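Local coordinates for lipase, class 3 (Penicillium roqueforti FM164, PDB 6L7N), which probably hydrolyses the ester bonds of acylglycerols as a fungal lipase of the class 3 family, with an alpha/beta-hydrolase fold, at residues Y194-T199 / W263-T268. Residues are numbered along the deposited sequence; the frame is centred on the assembly and turned at random.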
loop_
_atom_site.group_PDB
_atom_site.type_symbol
_atom_site.label_atom_id
_atom_site.label_comp_id
_atom_site.label_asym_id
_atom_site.label_seq_id
_atom_site.Cartn_x
_atom_site.Cartn_y
_atom_site.Cartn_z
ATOM N N TYR A 194 -0.519 -8.693 1.768
ATOM C CA TYR A 194 0.305 -8.390 2.936
ATOM C C TYR A 194 -0.055 -6.992 3.415
ATOM O O TYR A 194 0.405 -5.997 2.853
ATOM C CB TYR A 194 1.776 -8.524 2.590
ATOM C CG TYR A 194 2.063 -9.921 2.137
ATOM C CD1 TYR A 194 2.267 -10.925 3.067
ATOM C CD2 TYR A 194 2.082 -10.249 0.791
ATOM C CE1 TYR A 194 2.507 -12.207 2.680
ATOM C CE2 TYR A 194 2.319 -11.551 0.388
ATOM C CZ TYR A 194 2.530 -12.517 1.350
ATOM O OH TYR A 194 2.791 -13.805 0.990
ATOM N N ARG A 195 -0.920 -6.924 4.427
ATOM C CA ARG A 195 -1.426 -5.658 4.937
ATOM C C ARG A 195 -0.898 -5.449 6.342
ATOM O O ARG A 195 -0.964 -6.362 7.170
ATOM C CB ARG A 195 -2.954 -5.639 4.939
ATOM C CG ARG A 195 -3.525 -4.313 5.419
ATOM C CD ARG A 195 -5.035 -4.284 5.420
ATOM N NE ARG A 195 -5.642 -5.248 6.336
ATOM C CZ ARG A 195 -5.792 -5.068 7.647
ATOM N NH1 ARG A 195 -6.373 -6.024 8.369
ATOM N NH2 ARG A 195 -5.349 -3.955 8.234
ATOM N N PHE A 196 -0.410 -4.244 6.618
ATOM C CA PHE A 196 0.292 -3.965 7.857
ATOM C C PHE A 196 -0.404 -2.869 8.638
ATOM O O PHE A 196 -0.951 -1.922 8.062
ATOM C CB PHE A 196 1.739 -3.563 7.577
ATOM C CG PHE A 196 2.531 -4.639 6.899
ATOM C CD1 PHE A 196 2.458 -4.807 5.525
ATOM C CD2 PHE A 196 3.332 -5.495 7.636
ATOM C CE1 PHE A 196 3.192 -5.814 4.890
ATOM C CE2 PHE A 196 4.050 -6.494 7.013
ATOM C CZ PHE A 196 3.978 -6.645 5.629
ATOM N N THR A 197 -0.374 -3.021 9.955
ATOM C CA THR A 197 -0.757 -1.976 10.881
ATOM C C THR A 197 0.361 -1.817 11.901
ATOM O O THR A 197 1.198 -2.702 12.075
ATOM C CB THR A 197 -2.072 -2.317 11.582
ATOM O OG1 THR A 197 -1.886 -3.532 12.304
ATOM C CG2 THR A 197 -3.213 -2.486 10.559
ATOM N N HIS A 198 0.382 -0.676 12.578
ATOM C CA HIS A 198 1.389 -0.417 13.600
ATOM C C HIS A 198 0.688 0.072 14.850
ATOM O O HIS A 198 -0.050 1.060 14.792
ATOM C CB HIS A 198 2.421 0.612 13.136
ATOM C CG HIS A 198 3.485 0.892 14.157
ATOM N ND1 HIS A 198 3.977 2.157 14.397
ATOM C CD2 HIS A 198 4.144 0.064 15.005
ATOM C CE1 HIS A 198 4.898 2.097 15.344
ATOM N NE2 HIS A 198 5.015 0.839 15.734
ATOM N N THR A 199 0.914 -0.635 15.963
ATOM C CA THR A 199 0.378 -0.291 17.277
ATOM C C THR A 199 -1.001 0.341 17.135
ATOM O O THR A 199 -1.928 -0.331 16.664
ATOM C CB THR A 199 1.357 0.608 18.061
ATOM O OG1 THR A 199 1.734 1.758 17.287
ATOM C CG2 THR A 199 2.615 -0.173 18.404
ATOM N N TRP A 263 5.856 5.128 11.133
ATOM C CA TRP A 263 6.917 4.198 11.505
ATOM C C TRP A 263 6.483 2.767 11.183
ATOM O O TRP A 263 5.906 2.066 12.014
ATOM C CB TRP A 263 7.262 4.384 12.984
ATOM C CG TRP A 263 7.934 5.710 13.219
ATOM C CD1 TRP A 263 7.369 6.852 13.735
ATOM C CD2 TRP A 263 9.289 6.043 12.894
ATOM N NE1 TRP A 263 8.303 7.861 13.771
ATOM C CE2 TRP A 263 9.489 7.390 13.264
ATOM C CE3 TRP A 263 10.356 5.328 12.338
ATOM C CZ2 TRP A 263 10.715 8.036 13.093
ATOM C CZ3 TRP A 263 11.574 5.972 12.173
ATOM C CH2 TRP A 263 11.742 7.311 12.548
ATOM N N TYR A 264 6.768 2.342 9.957
ATOM C CA TYR A 264 6.479 0.990 9.484
ATOM C C TYR A 264 7.805 0.445 8.974
ATOM O O TYR A 264 8.100 0.571 7.783
ATOM C CB TYR A 264 5.395 0.989 8.400
ATOM C CG TYR A 264 3.974 1.093 8.963
ATOM C CD1 TYR A 264 3.529 2.259 9.573
ATOM C CD2 TYR A 264 3.097 0.022 8.877
ATOM C CE1 TYR A 264 2.248 2.361 10.087
ATOM C CE2 TYR A 264 1.815 0.108 9.387
ATOM C CZ TYR A 264 1.397 1.273 9.998
ATOM O OH TYR A 264 0.114 1.350 10.500
ATOM N N PHE A 265 8.587 -0.132 9.893
ATOM C CA PHE A 265 9.958 -0.608 9.697
ATOM C C PHE A 265 10.928 0.562 9.543
ATOM O O PHE A 265 11.939 0.625 10.252
ATOM C CB PHE A 265 10.050 -1.571 8.505
ATOM C CG PHE A 265 9.146 -2.761 8.624
ATOM C CD1 PHE A 265 9.433 -3.772 9.520
ATOM C CD2 PHE A 265 7.993 -2.853 7.862
ATOM C CE1 PHE A 265 8.601 -4.876 9.643
ATOM C CE2 PHE A 265 7.140 -3.937 7.985
ATOM C CZ PHE A 265 7.444 -4.957 8.872
ATOM N N MET A 266 10.652 1.476 8.620
ATOM C CA MET A 266 11.422 2.706 8.459
ATOM C C MET A 266 10.503 3.907 8.612
ATOM O O MET A 266 9.289 3.773 8.795
ATOM C CB MET A 266 12.125 2.770 7.095
ATOM C CG MET A 266 13.158 1.678 6.864
ATOM S SD MET A 266 12.365 0.072 6.710
ATOM C CE MET A 266 13.627 -0.891 5.898
ATOM N N LYS A 267 11.101 5.097 8.541
ATOM C CA LYS A 267 10.323 6.320 8.395
ATOM C C LYS A 267 9.832 6.378 6.960
ATOM O O LYS A 267 10.518 6.927 6.091
ATOM C CB LYS A 267 11.168 7.545 8.735
ATOM C CG LYS A 267 10.367 8.748 9.141
ATOM C CD LYS A 267 11.284 9.789 9.757
ATOM C CE LYS A 267 11.057 11.126 9.110
ATOM N NZ LYS A 267 9.629 11.273 8.720
ATOM N N THR A 268 8.647 5.819 6.698
ATOM C CA THR A 268 8.267 5.559 5.312
ATOM C C THR A 268 8.116 6.850 4.512
ATOM O O THR A 268 8.438 6.884 3.321
ATOM C CB THR A 268 6.972 4.744 5.251
ATOM O OG1 THR A 268 5.846 5.615 5.423
ATOM C CG2 THR A 268 6.945 3.691 6.341
#
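Phe196 meets both Phe265 and Tyr264. The edge of the Phe265 ring is turned toward the Phe196 face in an offset edge-to-face pair, planes at 80°, with CE2 of Phe196 4.1 Å from CE2 of Phe265. CB of Phe196 packs 4.0 Å from CD2 of Tyr264, and Phe12 of helix 6-22 adds a further edge-to-face ring to Phe196. The CB of Thr197 points away from 263-268 and its OG1 is hydrogen-bonded to Glu219; what it offers here is backbone, its CA lying 3.5 Å from OH of Tyr264. CB of His198 sits over one face of the Tyr264 ring as a CH-pi contact, 3.7 Å from CB to the ring centroid. With CG anti to the backbone N (chi1 -179°), the imidazole presents its edge to that same ring, planes at 71°. O of Trp263 sits over one imidazole face, 3.1 Å from ND1 of His198 but too poorly angled to bond; ND1 and NE2 instead bond to the carbonyls of Ala260 and Ser224. The Tyr264 hydroxyl is hydrogen-bonded to Asp201, and a phenylalanine here would probably leave that carboxylate without this partner and less firmly oriented. In this alpha/beta-hydrolase fold, a loop late in the chain thus packs against strand 193-198 of the main sheet, beside a probable Ser147-His261-Asp201 catalytic triad.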